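Local structure of putative oxidoreductase FAD-binding subunit (Sulfolobus tokodaii, 4ZOH) at residues I85-I95 and D118-M126. The protein binds FAD and probably serves as the flavoprotein subunit of a molybdopterin-dependent oxidoreductase of the CO dehydrogenase type, passing electrons through its flavin. Sequence-based numbering, arbitrary orientation.
Sequences IPLLSETASNI and DYPAALIAM. With FAD (flavin-adenine dinucleotide), chain H.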
# COMPACT_ATOMS: atom_id res chain seq x y z
N ILE B 85 -48.97 0.02 -20.82
CA ILE B 85 -49.86 -1.12 -20.78
C ILE B 85 -50.70 -1.00 -19.52
O ILE B 85 -50.12 -0.85 -18.39
CB ILE B 85 -49.12 -2.44 -20.76
CG1 ILE B 85 -48.08 -2.45 -21.91
CG2 ILE B 85 -50.13 -3.63 -20.78
CD1 ILE B 85 -47.39 -3.80 -22.06
N PRO B 86 -52.07 -1.00 -19.68
CA PRO B 86 -52.96 -0.86 -18.55
C PRO B 86 -52.66 -1.91 -17.50
O PRO B 86 -52.45 -3.06 -17.85
CB PRO B 86 -54.35 -1.09 -19.20
CG PRO B 86 -54.19 -0.46 -20.56
CD PRO B 86 -52.80 -0.89 -20.97
N LEU B 87 -52.63 -1.49 -16.22
CA LEU B 87 -52.22 -2.34 -15.04
C LEU B 87 -50.73 -2.81 -14.99
O LEU B 87 -50.06 -2.66 -13.97
CB LEU B 87 -53.16 -3.55 -14.83
CG LEU B 87 -52.86 -4.39 -13.61
CD1 LEU B 87 -53.04 -3.61 -12.31
CD2 LEU B 87 -53.69 -5.66 -13.56
N LEU B 88 -50.29 -3.43 -16.08
CA LEU B 88 -49.01 -4.09 -16.14
C LEU B 88 -47.83 -3.10 -15.96
O LEU B 88 -46.92 -3.37 -15.19
CB LEU B 88 -48.88 -4.92 -17.45
CG LEU B 88 -47.63 -5.86 -17.41
CD1 LEU B 88 -47.81 -6.83 -16.25
CD2 LEU B 88 -47.35 -6.64 -18.70
N SER B 89 -47.87 -1.98 -16.66
CA SER B 89 -46.85 -0.95 -16.52
C SER B 89 -46.75 -0.41 -15.12
O SER B 89 -45.64 -0.24 -14.59
CB SER B 89 -47.08 0.18 -17.48
OG SER B 89 -46.92 -0.30 -18.80
N GLU B 90 -47.90 -0.11 -14.52
CA GLU B 90 -47.86 0.38 -13.15
C GLU B 90 -47.32 -0.71 -12.18
O GLU B 90 -46.55 -0.40 -11.28
CB GLU B 90 -49.22 0.88 -12.74
CG GLU B 90 -49.33 1.29 -11.28
CD GLU B 90 -50.74 1.73 -10.94
OE1 GLU B 90 -51.31 2.46 -11.78
OE2 GLU B 90 -51.27 1.34 -9.89
N THR B 91 -47.70 -1.97 -12.40
CA THR B 91 -47.22 -3.07 -11.59
C THR B 91 -45.69 -3.19 -11.70
O THR B 91 -45.04 -3.32 -10.67
CB THR B 91 -47.86 -4.41 -12.03
OG1 THR B 91 -49.26 -4.27 -11.91
CG2 THR B 91 -47.41 -5.57 -11.14
N ALA B 92 -45.14 -3.16 -12.92
CA ALA B 92 -43.66 -3.22 -13.15
C ALA B 92 -42.93 -2.13 -12.37
O ALA B 92 -41.88 -2.42 -11.80
CB ALA B 92 -43.34 -3.10 -14.62
N SER B 93 -43.52 -0.91 -12.35
CA SER B 93 -43.06 0.26 -11.58
C SER B 93 -42.80 0.02 -10.11
O SER B 93 -42.04 0.77 -9.45
CB SER B 93 -44.14 1.36 -11.64
OG SER B 93 -44.08 1.98 -12.92
N ASN B 94 -43.58 -0.87 -9.54
CA ASN B 94 -43.47 -1.20 -8.13
C ASN B 94 -42.36 -2.18 -7.80
O ASN B 94 -42.06 -2.38 -6.65
CB ASN B 94 -44.79 -1.85 -7.65
CG ASN B 94 -45.86 -0.83 -7.40
OD1 ASN B 94 -45.97 -0.33 -6.28
ND2 ASN B 94 -46.61 -0.48 -8.44
N ILE B 95 -41.80 -2.86 -8.80
CA ILE B 95 -40.85 -3.94 -8.52
C ILE B 95 -39.57 -3.38 -7.89
O ILE B 95 -39.07 -2.32 -8.30
CB ILE B 95 -40.51 -4.75 -9.78
CG1 ILE B 95 -41.72 -5.54 -10.22
CG2 ILE B 95 -39.34 -5.71 -9.51
CD1 ILE B 95 -41.58 -6.15 -11.63
N ASP B 118 -44.41 -9.22 -7.94
CA ASP B 118 -45.45 -8.30 -8.39
C ASP B 118 -46.22 -8.78 -9.63
O ASP B 118 -47.47 -8.87 -9.58
CB ASP B 118 -44.91 -6.88 -8.51
CG ASP B 118 -44.48 -6.34 -7.19
OD1 ASP B 118 -45.28 -6.54 -6.21
OD2 ASP B 118 -43.33 -5.75 -7.10
N TYR B 119 -45.51 -9.17 -10.69
CA TYR B 119 -46.18 -9.41 -11.97
C TYR B 119 -47.36 -10.40 -11.89
O TYR B 119 -48.37 -10.15 -12.53
CB TYR B 119 -45.25 -9.90 -13.06
CG TYR B 119 -44.33 -8.87 -13.69
CD1 TYR B 119 -44.80 -7.63 -14.14
CD2 TYR B 119 -42.96 -9.20 -13.90
CE1 TYR B 119 -43.93 -6.73 -14.76
CE2 TYR B 119 -42.10 -8.33 -14.52
CZ TYR B 119 -42.58 -7.10 -14.95
OH TYR B 119 -41.68 -6.23 -15.49
N PRO B 120 -47.21 -11.53 -11.16
CA PRO B 120 -48.26 -12.57 -11.20
C PRO B 120 -49.63 -12.08 -10.77
O PRO B 120 -50.61 -12.56 -11.27
CB PRO B 120 -47.75 -13.64 -10.19
CG PRO B 120 -46.25 -13.48 -10.24
CD PRO B 120 -46.07 -11.98 -10.34
N ALA B 121 -49.69 -11.12 -9.86
CA ALA B 121 -50.98 -10.54 -9.51
C ALA B 121 -51.64 -9.89 -10.74
O ALA B 121 -52.82 -10.12 -10.98
CB ALA B 121 -50.88 -9.57 -8.36
N ALA B 122 -50.88 -9.07 -11.48
CA ALA B 122 -51.35 -8.46 -12.72
C ALA B 122 -51.57 -9.51 -13.81
O ALA B 122 -52.55 -9.43 -14.51
CB ALA B 122 -50.45 -7.32 -13.22
N LEU B 123 -50.67 -10.49 -13.93
CA LEU B 123 -50.75 -11.40 -15.05
C LEU B 123 -51.95 -12.37 -14.87
O LEU B 123 -52.57 -12.80 -15.82
CB LEU B 123 -49.44 -12.16 -15.23
CG LEU B 123 -48.20 -11.38 -15.76
CD1 LEU B 123 -46.94 -12.24 -15.70
CD2 LEU B 123 -48.31 -10.78 -17.15
N ILE B 124 -52.27 -12.74 -13.64
CA ILE B 124 -53.40 -13.66 -13.45
C ILE B 124 -54.71 -12.93 -13.74
O ILE B 124 -55.62 -13.51 -14.31
CB ILE B 124 -53.38 -14.40 -12.09
CG1 ILE B 124 -54.32 -15.63 -12.11
CG2 ILE B 124 -53.70 -13.50 -10.94
CD1 ILE B 124 -53.63 -16.92 -12.48
N ALA B 125 -54.74 -11.64 -13.38
CA ALA B 125 -55.89 -10.76 -13.56
C ALA B 125 -56.13 -10.48 -15.02
O ALA B 125 -57.28 -10.34 -15.46
CB ALA B 125 -55.69 -9.47 -12.82
N MET B 126 -55.04 -10.38 -15.76
CA MET B 126 -55.08 -10.10 -17.16
C MET B 126 -55.36 -11.35 -18.06
O MET B 126 -55.54 -11.19 -19.26
CB MET B 126 -53.77 -9.42 -17.52
CG MET B 126 -53.67 -8.02 -16.97
SD MET B 126 -52.07 -7.25 -17.22
CE MET B 126 -52.32 -6.24 -18.73
PA FAD H . -32.68 -14.05 -13.72
O1A FAD H . -32.23 -13.83 -12.32
O2A FAD H . -31.77 -13.91 -14.86
O5B FAD H . -33.29 -15.49 -13.85
C5B FAD H . -34.22 -15.98 -12.83
C4B FAD H . -34.66 -17.50 -13.21
O4B FAD H . -35.27 -17.60 -14.56
C3B FAD H . -33.40 -18.35 -13.31
O3B FAD H . -33.67 -19.62 -12.78
C2B FAD H . -33.05 -18.38 -14.81
O2B FAD H . -32.30 -19.53 -15.22
C1B FAD H . -34.40 -18.45 -15.44
N9A FAD H . -34.71 -17.67 -16.63
C8A FAD H . -34.46 -16.38 -16.88
N7A FAD H . -35.01 -16.04 -18.07
C5A FAD H . -35.64 -17.15 -18.55
C6A FAD H . -36.40 -17.41 -19.71
N6A FAD H . -36.60 -16.42 -20.57
N1A FAD H . -36.88 -18.65 -19.92
C2A FAD H . -36.73 -19.65 -19.01
N3A FAD H . -36.01 -19.42 -17.90
C4A FAD H . -35.45 -18.18 -17.64
N1 FAD H . -39.25 -8.93 -7.79
C2 FAD H . -40.57 -8.57 -7.55
O2 FAD H . -41.46 -9.13 -8.16
N3 FAD H . -40.88 -7.60 -6.64
C4 FAD H . -39.91 -6.99 -5.93
O4 FAD H . -40.24 -6.08 -5.15
C4X FAD H . -38.56 -7.36 -6.13
N5 FAD H . -37.57 -6.73 -5.42
C5X FAD H . -36.22 -7.14 -5.62
C6 FAD H . -35.23 -6.54 -4.85
C7 FAD H . -33.89 -6.89 -5.04
C7M FAD H . -32.85 -6.18 -4.15
C8 FAD H . -33.54 -7.88 -5.99
C8M FAD H . -32.08 -8.34 -6.24
C9 FAD H . -34.55 -8.52 -6.74
C9A FAD H . -35.88 -8.14 -6.57
N10 FAD H . -36.92 -8.75 -7.30
C10 FAD H . -38.24 -8.34 -7.06
C1' FAD H . -36.67 -9.80 -8.29
C2' FAD H . -36.39 -9.20 -9.68
O2' FAD H . -37.65 -8.72 -10.21
C3' FAD H . -35.71 -10.21 -10.64
O3' FAD H . -35.22 -9.42 -11.73
C4' FAD H . -36.65 -11.27 -11.18
O4' FAD H . -37.29 -11.91 -10.08
C5' FAD H . -35.92 -12.32 -12.04
O5' FAD H . -35.78 -11.73 -13.36
P FAD H . -34.36 -11.65 -14.04
O1P FAD H . -34.57 -11.26 -15.47
O2P FAD H . -33.44 -10.83 -13.23
O3P FAD H . -34.01 -13.19 -13.99
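Ala122 pushes its methyl into a hollow made by Leu87, Leu88 and Thr91: CB lies 3.7 Å from Leu87 CD2 and 3.5 Å from Thr91 OG1, with Leu88 CD1 closing another side. That hydroxyl is already tied down, since Thr91 OG1 donates, from above the carbonyl plane, to Leu87 O, which also accepts from Thr91 N; the methyl therefore rests on a satisfied polar atom. Toward one end, Met126 packs against the start of helix 88-93. Its chain bends at the sulfur (chi3 97°), which tucks CE against Leu88 CB and 3.3 Å from Pro86 O, while Ile85 CG2 touches the same methyl. Leu88, with CG anti to the backbone N (chi1 -169°), reaches across so that CD1 touches both Tyr119 CD1 and Leu123 CD2.

The pair is antiparallel: helices 88-93 and 119-125 run at 168° with their axes 9.4 Å apart, inside the FAD-binding domain of the molybdopterin dehydrogenase family, and strand 189-198 packs on Leu87 and Met126. Tyr119 is the large bump. Ile95 CD1 sits over one face of its ring, 3.8 Å from the centroid, in a CH-pi contact, and Ala92 CB approaches the ring obliquely, 3.7 Å from Tyr119 CE1; the hydroxyl bonds to His77. A leucine in place of Tyr119 would probably leave Ile95 CD1 without its ring face, open a gap beside Ala92 and cost His77 a partner.

Beyond the tyrosine, the Ile95 and Asp118 side chains slide past each other in opposite directions, CG1 of Ile95 lying against Asp118 OD2. Asp118 clasps the flavin twice, through N to FAD O2 (3.0 Å) and from FAD N3 to OD2; Lys178 forms a salt bridge with OD2, Tyr176 holds OD1, and Ile95 CG2 rests against FAD O2'.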